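Cytochrome c-550-like protein (Thermosynechococcus elongatus, PDB 4LJI) binds heme c covalently and is probably a low-potential electron-transfer cytochrome that can partially replace cytochrome c-550 in photosystem II. Local coordinates at residues V4-Y7 with V8-L12. Residues are numbered along the deposited sequence; the frame is centred on the assembly and turned at random.
Sequences VDNY and VIQYL
Tyr7 receives Tyr11, four residues further on, over one face of its ring: CB of Tyr11 lies 3.9 Å from the centroid of the Tyr7 ring, a CH-pi contact offset toward the rim. The two rings meet obliquely, planes at 56°, with Tyr7 CD1 3.5 Å from Tyr11 CD2 near the plane of the Tyr11 ring. CG of Tyr7 lies anti to the backbone N (chi1 178°), on the side of its carbonyl carbon, which carries the ring toward Tyr11 and also Leu12, whose CD2 sits 3.9 Å from Tyr7 CE2. Trimmed to an alanine, Tyr7 would probably leave a gap beside Leu12 and Tyr11 CB without its CH-pi partner. The Tyr7 carbonyl oxygen is gripped twice, by Tyr11 N at 2.8 Å from above the carbonyl plane and by Leu12 N at 3.1 Å within it. Buried Val8 donates a weak bond from its N to Asp5 O (3.0 Å) and packs on Thr37 of helix 33-46. On the exposed side, Asn6 ND2 donates to Gln10 OE1 (3.0 Å), the amide planes 71° apart, beside the backbone bond from Gln10 N to Asn6 O. Tyr7 and Leu12 also touch Phe120, which sets the short N-terminal helix 6-10, with i to i+4 pairs Asn6-Gln10 and Tyr7-Tyr11, against helix 111-127 of the cytochrome c fold.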
ATOM      1  N   VAL A   4     -17.468 -12.877   4.055  1.00 36.59           N
ATOM      2  CA  VAL A   4     -17.436 -12.372   2.686  1.00 34.49           C
ATOM      3  C   VAL A   4     -17.590 -10.856   2.712  1.00 31.88           C
ATOM      4  O   VAL A   4     -18.523 -10.322   3.313  1.00 35.54           O
ATOM      5  CB  VAL A   4     -18.540 -12.983   1.809  1.00 32.26           C
ATOM      6  CG1 VAL A   4     -18.482 -12.410   0.390  1.00 30.82           C
ATOM      7  CG2 VAL A   4     -18.417 -14.498   1.782  1.00 35.79           C
ATOM      8  N   ASP A   5     -16.678 -10.155   2.063  1.00 30.17           N
ATOM      9  CA  ASP A   5     -16.757  -8.706   2.061  0.63 29.54           C
ATOM     10  C   ASP A   5     -17.769  -8.206   1.026  1.00 25.88           C
ATOM     11  O   ASP A   5     -17.949  -8.806  -0.028  1.00 27.28           O
ATOM     12  CB  ASP A   5     -15.367  -8.094   1.879  0.63 29.26           C
ATOM     13  CG  ASP A   5     -14.510  -8.218   3.137  0.63 34.53           C
ATOM     14  OD1 ASP A   5     -14.810  -9.089   3.990  0.63 38.72           O
ATOM     15  OD2 ASP A   5     -13.538  -7.447   3.278  0.63 35.47           O
ATOM     16  N   ASN A   6     -18.457  -7.111   1.357  1.00 30.68           N
ATOM     17  CA  ASN A   6     -19.491  -6.570   0.480  1.00 33.73           C
ATOM     18  C   ASN A   6     -18.963  -6.249  -0.908  1.00 25.97           C
ATOM     19  O   ASN A   6     -19.658  -6.461  -1.892  1.00 27.37           O
ATOM     20  CB  ASN A   6     -20.176  -5.339   1.088  1.00 36.40           C
ATOM     21  CG  ASN A   6     -21.340  -4.831   0.230  1.00 37.54           C
ATOM     22  OD1 ASN A   6     -22.375  -5.496   0.117  1.00 37.88           O
ATOM     23  ND2 ASN A   6     -21.173  -3.655  -0.380  1.00 37.59           N
ATOM     24  N   TYR A   7     -17.730  -5.758  -0.978  1.00 26.21           N
ATOM     25  CA  TYR A   7     -17.127  -5.423  -2.269  1.00 25.57           C
ATOM     26  C   TYR A   7     -17.168  -6.598  -3.236  1.00 24.63           C
ATOM     27  O   TYR A   7     -17.407  -6.426  -4.421  1.00 23.65           O
ATOM     28  CB  TYR A   7     -15.704  -4.888  -2.103  1.00 25.23           C
ATOM     29  CG  TYR A   7     -15.018  -4.564  -3.416  1.00 26.12           C
ATOM     30  CD1 TYR A   7     -15.188  -3.326  -4.020  1.00 27.03           C
ATOM     31  CD2 TYR A   7     -14.229  -5.511  -4.072  1.00 23.70           C
ATOM     32  CE1 TYR A   7     -14.582  -3.030  -5.223  1.00 25.79           C
ATOM     33  CE2 TYR A   7     -13.600  -5.215  -5.263  1.00 27.18           C
ATOM     34  CZ  TYR A   7     -13.786  -3.968  -5.835  1.00 28.40           C
ATOM     35  OH  TYR A   7     -13.176  -3.659  -7.024  1.00 29.45           O
ATOM     36  N   VAL A   8     -16.940  -7.794  -2.712  1.00 22.37           N
ATOM     37  CA  VAL A   8     -16.986  -9.005  -3.526  1.00 22.93           C
ATOM     38  C   VAL A   8     -18.403  -9.370  -4.021  1.00 26.44           C
ATOM     39  O   VAL A   8     -18.597  -9.791  -5.175  1.00 24.01           O
ATOM     40  CB  VAL A   8     -16.374 -10.184  -2.744  1.00 20.09           C
ATOM     41  CG1 VAL A   8     -16.683 -11.512  -3.486  1.00 16.14           C
ATOM     42  CG2 VAL A   8     -14.880  -9.935  -2.477  1.00 21.68           C
ATOM     43  N   ILE A   9     -19.395  -9.236  -3.147  1.00 27.70           N
ATOM     44  CA  ILE A   9     -20.778  -9.505  -3.538  1.00 33.10           C
ATOM     45  C   ILE A   9     -21.272  -8.490  -4.573  1.00 30.06           C
ATOM     46  O   ILE A   9     -21.767  -8.871  -5.633  1.00 30.66           O
ATOM     47  CB  ILE A   9     -21.725  -9.470  -2.327  1.00 34.86           C
ATOM     48  CG1 ILE A   9     -21.271 -10.474  -1.275  1.00 38.42           C
ATOM     49  CG2 ILE A   9     -23.153  -9.767  -2.750  1.00 39.16           C
ATOM     50  CD1 ILE A   9     -21.192 -11.862  -1.803  1.00 42.33           C
ATOM     51  N   GLN A  10     -21.116  -7.203  -4.259  1.00 26.74           N
ATOM     52  CA  GLN A  10     -21.720  -6.116  -5.034  1.00 31.76           C
ATOM     53  C   GLN A  10     -20.892  -5.652  -6.237  1.00 30.01           C
ATOM     54  O   GLN A  10     -21.442  -5.295  -7.283  1.00 38.16           O
ATOM     55  CB  GLN A  10     -22.032  -4.917  -4.118  1.00 35.38           C
ATOM     56  CG  GLN A  10     -22.633  -3.697  -4.840  1.00 40.34           C
ATOM     57  CD  GLN A  10     -22.873  -2.509  -3.907  1.00 43.94           C
ATOM     58  OE1 GLN A  10     -22.720  -2.619  -2.687  1.00 44.52           O
ATOM     59  NE2 GLN A  10     -23.255  -1.366  -4.484  1.00 43.60           N
ATOM     60  N   TYR A  11     -19.576  -5.665  -6.105  1.00 26.15           N
ATOM     61  CA  TYR A  11     -18.737  -5.115  -7.152  1.00 27.88           C
ATOM     62  C   TYR A  11     -18.005  -6.181  -7.966  1.00 23.76           C
ATOM     63  O   TYR A  11     -17.769  -6.000  -9.161  1.00 21.96           O
ATOM     64  CB  TYR A  11     -17.805  -4.044  -6.577  1.00 35.55           C
ATOM     65  CG  TYR A  11     -18.583  -2.822  -6.126  1.00 39.17           C
ATOM     66  CD1 TYR A  11     -19.560  -2.272  -6.941  1.00 38.07           C
ATOM     67  CD2 TYR A  11     -18.373  -2.243  -4.879  1.00 41.50           C
ATOM     68  CE1 TYR A  11     -20.298  -1.164  -6.543  1.00 41.54           C
ATOM     69  CE2 TYR A  11     -19.113  -1.130  -4.468  1.00 44.38           C
ATOM     70  CZ  TYR A  11     -20.071  -0.598  -5.307  1.00 43.38           C
ATOM     71  OH  TYR A  11     -20.815   0.502  -4.917  1.00 45.35           O
ATOM     72  N   LEU A  12     -17.662  -7.303  -7.339  1.00 23.69           N
ATOM     73  CA  LEU A  12     -17.153  -8.442  -8.096  1.00 21.01           C
ATOM     74  C   LEU A  12     -18.257  -9.405  -8.515  1.00 25.20           C
ATOM     75  O   LEU A  12     -18.003 -10.352  -9.267  1.00 25.14           O
ATOM     76  CB  LEU A  12     -16.116  -9.207  -7.302  1.00 15.99           C
ATOM     77  CG  LEU A  12     -14.786  -8.509  -6.955  1.00 17.71           C
ATOM     78  CD1 LEU A  12     -13.773  -9.469  -6.376  1.00 18.72           C
ATOM     79  CD2 LEU A  12     -14.169  -7.760  -8.135  1.00 19.40           C
TER